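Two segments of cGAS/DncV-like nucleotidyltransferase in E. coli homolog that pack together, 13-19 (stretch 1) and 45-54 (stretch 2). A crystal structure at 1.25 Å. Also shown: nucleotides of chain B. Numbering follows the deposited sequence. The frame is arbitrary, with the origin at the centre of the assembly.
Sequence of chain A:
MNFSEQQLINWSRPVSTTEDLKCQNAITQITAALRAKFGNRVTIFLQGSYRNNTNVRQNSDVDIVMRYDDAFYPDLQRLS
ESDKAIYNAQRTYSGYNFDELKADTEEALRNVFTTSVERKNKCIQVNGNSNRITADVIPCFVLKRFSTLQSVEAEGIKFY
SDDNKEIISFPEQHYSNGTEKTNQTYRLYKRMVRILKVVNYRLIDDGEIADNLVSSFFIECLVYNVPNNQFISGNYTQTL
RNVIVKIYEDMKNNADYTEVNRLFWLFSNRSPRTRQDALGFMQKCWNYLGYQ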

# COMPACT_ATOMS: atom_id res chain seq x y z
N ARG A 13 -3.07 5.05 15.36
CA ARG A 13 -4.31 4.30 15.21
C ARG A 13 -4.80 4.31 13.77
O ARG A 13 -4.66 5.32 13.07
CB ARG A 13 -5.38 4.89 16.12
CG ARG A 13 -5.04 4.83 17.60
CD ARG A 13 -5.10 3.38 18.07
NE ARG A 13 -4.79 3.19 19.49
CZ ARG A 13 -3.61 2.77 19.95
NH1 ARG A 13 -2.60 2.52 19.12
NH2 ARG A 13 -3.45 2.60 21.26
N PRO A 14 -5.42 3.22 13.30
CA PRO A 14 -6.07 3.26 11.99
C PRO A 14 -7.22 4.25 12.02
O PRO A 14 -7.93 4.36 13.02
CB PRO A 14 -6.59 1.83 11.79
CG PRO A 14 -6.03 1.02 12.87
CD PRO A 14 -5.61 1.93 13.99
N VAL A 15 -7.39 4.97 10.92
CA VAL A 15 -8.48 5.95 10.85
C VAL A 15 -9.65 5.42 10.03
O VAL A 15 -10.79 5.40 10.51
CB VAL A 15 -7.96 7.31 10.38
CG1 VAL A 15 -9.09 8.29 10.22
CG2 VAL A 15 -6.94 7.85 11.38
N SER A 16 -9.40 5.00 8.80
CA SER A 16 -10.38 4.31 7.97
C SER A 16 -10.08 2.82 7.99
O SER A 16 -8.92 2.42 7.96
CB SER A 16 -10.28 4.79 6.52
OG SER A 16 -10.62 6.16 6.38
N THR A 17 -11.13 1.99 8.01
CA THR A 17 -10.92 0.55 7.96
C THR A 17 -12.04 -0.11 7.16
O THR A 17 -13.06 0.50 6.83
CB THR A 17 -10.89 -0.10 9.35
OG1 THR A 17 -12.21 -0.05 9.92
CG2 THR A 17 -9.89 0.59 10.27
N THR A 18 -11.85 -1.40 6.87
CA THR A 18 -12.85 -2.16 6.14
C THR A 18 -14.16 -2.32 6.90
O THR A 18 -15.16 -2.72 6.29
CB THR A 18 -12.27 -3.53 5.79
OG1 THR A 18 -11.95 -4.23 7.00
CG2 THR A 18 -11.01 -3.38 4.94
N GLU A 19 -14.19 -2.02 8.20
CA GLU A 19 -15.44 -2.05 8.94
C GLU A 19 -16.33 -0.86 8.60
O GLU A 19 -17.53 -0.88 8.92
CB GLU A 19 -15.17 -2.04 10.45
CG GLU A 19 -14.50 -3.29 10.96
CD GLU A 19 -15.24 -4.54 10.56
OE1 GLU A 19 -16.13 -4.99 11.31
OE2 GLU A 19 -14.94 -5.07 9.46
N PHE A 45 -10.37 -8.82 -4.74
CA PHE A 45 -9.74 -8.78 -3.42
C PHE A 45 -9.20 -7.39 -3.19
O PHE A 45 -9.18 -6.56 -4.10
CB PHE A 45 -8.68 -9.87 -3.27
CG PHE A 45 -7.46 -9.68 -4.13
CD1 PHE A 45 -7.39 -10.20 -5.42
CD2 PHE A 45 -6.35 -9.01 -3.63
CE1 PHE A 45 -6.24 -10.05 -6.19
CE2 PHE A 45 -5.20 -8.86 -4.39
CZ PHE A 45 -5.14 -9.37 -5.67
N LEU A 46 -8.78 -7.12 -1.96
CA LEU A 46 -8.26 -5.81 -1.63
C LEU A 46 -6.73 -5.83 -1.56
O LEU A 46 -6.11 -6.83 -1.19
CB LEU A 46 -8.79 -5.33 -0.27
CG LEU A 46 -10.30 -5.24 -0.13
CD1 LEU A 46 -10.66 -4.62 1.23
CD2 LEU A 46 -10.94 -4.47 -1.28
N GLN A 47 -6.14 -4.68 -1.88
CA GLN A 47 -4.74 -4.46 -1.55
C GLN A 47 -4.61 -3.07 -0.94
O GLN A 47 -5.62 -2.39 -0.68
CB GLN A 47 -3.88 -4.60 -2.80
CG GLN A 47 -4.08 -3.49 -3.78
CD GLN A 47 -3.19 -3.61 -4.98
OE1 GLN A 47 -2.57 -4.65 -5.21
NE2 GLN A 47 -3.12 -2.55 -5.76
N GLY A 48 -3.39 -2.64 -0.69
CA GLY A 48 -3.19 -1.31 -0.18
C GLY A 48 -3.67 -1.15 1.26
O GLY A 48 -3.79 -2.11 2.02
N SER A 49 -3.93 0.11 1.61
CA SER A 49 -4.03 0.49 3.01
C SER A 49 -5.22 -0.16 3.72
O SER A 49 -5.14 -0.42 4.92
CB SER A 49 -4.11 2.00 3.13
OG SER A 49 -5.29 2.47 2.49
N TYR A 50 -6.33 -0.39 3.02
CA TYR A 50 -7.43 -1.08 3.67
C TYR A 50 -7.09 -2.55 3.91
O TYR A 50 -7.48 -3.12 4.93
CB TYR A 50 -8.72 -0.95 2.86
CG TYR A 50 -9.45 0.36 3.07
CD1 TYR A 50 -9.18 1.46 2.27
CD2 TYR A 50 -10.42 0.49 4.05
CE1 TYR A 50 -9.86 2.65 2.44
CE2 TYR A 50 -11.11 1.67 4.22
CZ TYR A 50 -10.82 2.75 3.42
OH TYR A 50 -11.52 3.92 3.61
N ARG A 51 -6.36 -3.17 2.97
CA ARG A 51 -5.96 -4.56 3.15
C ARG A 51 -4.95 -4.70 4.29
O ARG A 51 -5.06 -5.60 5.12
CB ARG A 51 -5.35 -5.09 1.85
CG ARG A 51 -4.86 -6.53 1.94
CD ARG A 51 -6.00 -7.50 2.01
NE ARG A 51 -5.55 -8.87 2.26
CZ ARG A 51 -5.11 -9.71 1.32
NH1 ARG A 51 -5.04 -9.33 0.05
NH2 ARG A 51 -4.73 -10.93 1.65
N ASN A 52 -3.97 -3.82 4.33
CA ASN A 52 -2.89 -3.91 5.30
C ASN A 52 -3.18 -3.15 6.58
O ASN A 52 -2.36 -3.19 7.51
CB ASN A 52 -1.60 -3.41 4.66
CG ASN A 52 -1.28 -4.12 3.37
OD1 ASN A 52 -1.35 -5.35 3.30
ND2 ASN A 52 -0.94 -3.37 2.33
N ASN A 53 -4.32 -2.48 6.65
CA ASN A 53 -4.76 -1.74 7.83
C ASN A 53 -3.80 -0.62 8.21
O ASN A 53 -3.43 -0.46 9.37
CB ASN A 53 -5.04 -2.66 9.02
CG ASN A 53 -5.97 -2.02 10.03
OD1 ASN A 53 -6.84 -1.21 9.67
ND2 ASN A 53 -5.81 -2.38 11.29
N THR A 54 -3.42 0.19 7.22
CA THR A 54 -2.50 1.29 7.44
C THR A 54 -3.09 2.65 7.07
O THR A 54 -2.34 3.59 6.81
CB THR A 54 -1.21 1.04 6.65
OG1 THR A 54 -1.55 0.90 5.26
CG2 THR A 54 -0.50 -0.21 7.14
P A B 2 -0.07 5.20 -7.49
OP1 A B 2 0.75 4.53 -8.53
OP2 A B 2 -0.51 6.60 -7.70
O5' A B 2 -1.37 4.31 -7.26
C5' A B 2 -2.48 4.38 -8.16
C4' A B 2 -3.32 3.12 -8.10
O4' A B 2 -2.55 2.03 -8.69
C3' A B 2 -3.71 2.67 -6.70
O3' A B 2 -5.01 2.07 -6.73
C2' A B 2 -2.66 1.62 -6.37
O2' A B 2 -3.08 0.64 -5.44
C1' A B 2 -2.38 1.00 -7.74
N9 A B 2 -1.00 0.51 -7.86
C8 A B 2 0.14 1.26 -8.01
N7 A B 2 1.23 0.56 -8.09
C5 A B 2 0.79 -0.75 -7.97
C6 A B 2 1.47 -1.99 -7.97
N6 A B 2 2.79 -2.13 -8.10
N1 A B 2 0.71 -3.09 -7.84
C2 A B 2 -0.61 -2.98 -7.71
N3 A B 2 -1.36 -1.88 -7.70
C4 A B 2 -0.59 -0.79 -7.83
O HOH W 1 -6.53 1.12 8.24
O HOH W 2 -8.67 -1.96 7.16

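The contact between these two segments is small, burying 328 Å² in all, and no direct hydrogen bond crosses it. Van der Waals packing and two bridging waters join an irregular stretch, 13-19, to the weakly bonded helical turn and following loop of 45-54, with one contact from the strand before them.

Tyr50 contributes most, with 87 Å² covered. Its CA-to-CB bond runs sideways to the other stretch, but chi1 of -81° swings the end of the ring nearer, and chi2 of 90° sets the ring's orientation, so that its edge lies along the backbone of Thr17 and Thr18. Thr17 O sits at the ring edge, 3.5 Å from Tyr50 CE2, a favourable place for a carbonyl oxygen because the aromatic C-H groups carry slight positive charge. Farther out, Ser16 CB comes within 3.3 Å of Tyr50 OH. This is a contact of carbon with oxygen; the Tyr50 hydroxyl and Ser16 OG are each hydrogen-bonded elsewhere in the structure. A tyrosine suits this buried position because its long, flat ring can follow the neighbouring chain while its polar tip remains satisfied.

Thr18, with 57 Å² covered, packs at the other end of Tyr50. Its methyl carbon CG2 lies 3.5 Å from Tyr50 O and 3.9 Å from Tyr50 CB, and the same CG2 is 3.9 Å from Leu46 CD1. Threonine offers a compact, branched side chain whose methyl reaches both the aliphatic end of Leu46 and the backbone of Tyr50. Thr18 also takes part through its main chain: water 2 accepts from Thr18 N at 3.2 Å and donates to Tyr50 O at 2.8 Å, joining two backbone groups that do not bond directly.

Asn53, with 56 Å² covered, is the first residue after the helix to leave helical phi/psi. Its phi of 60° is positive, a conformation asparagine tolerates better than most residues other than glycine. The CB bond points sideways, yet the amide end comes nearer to the other stretch, where Asn53 OD1 meets Pro14 CB at 3.7 Å and Thr17 CG2 at 3.6 Å. These carbons supply packing but no hydrogen bonds; water supplies those. Water 1 donates to Asn53 OD1 at 2.8 Å and to Ser16 O at 2.7 Å, while water 2 donates to Asn53 OD1 at 3.2 Å. The short polar side chain thus serves as a common acceptor for both waters, linking the loop after the helix to the backbone of the first stretch.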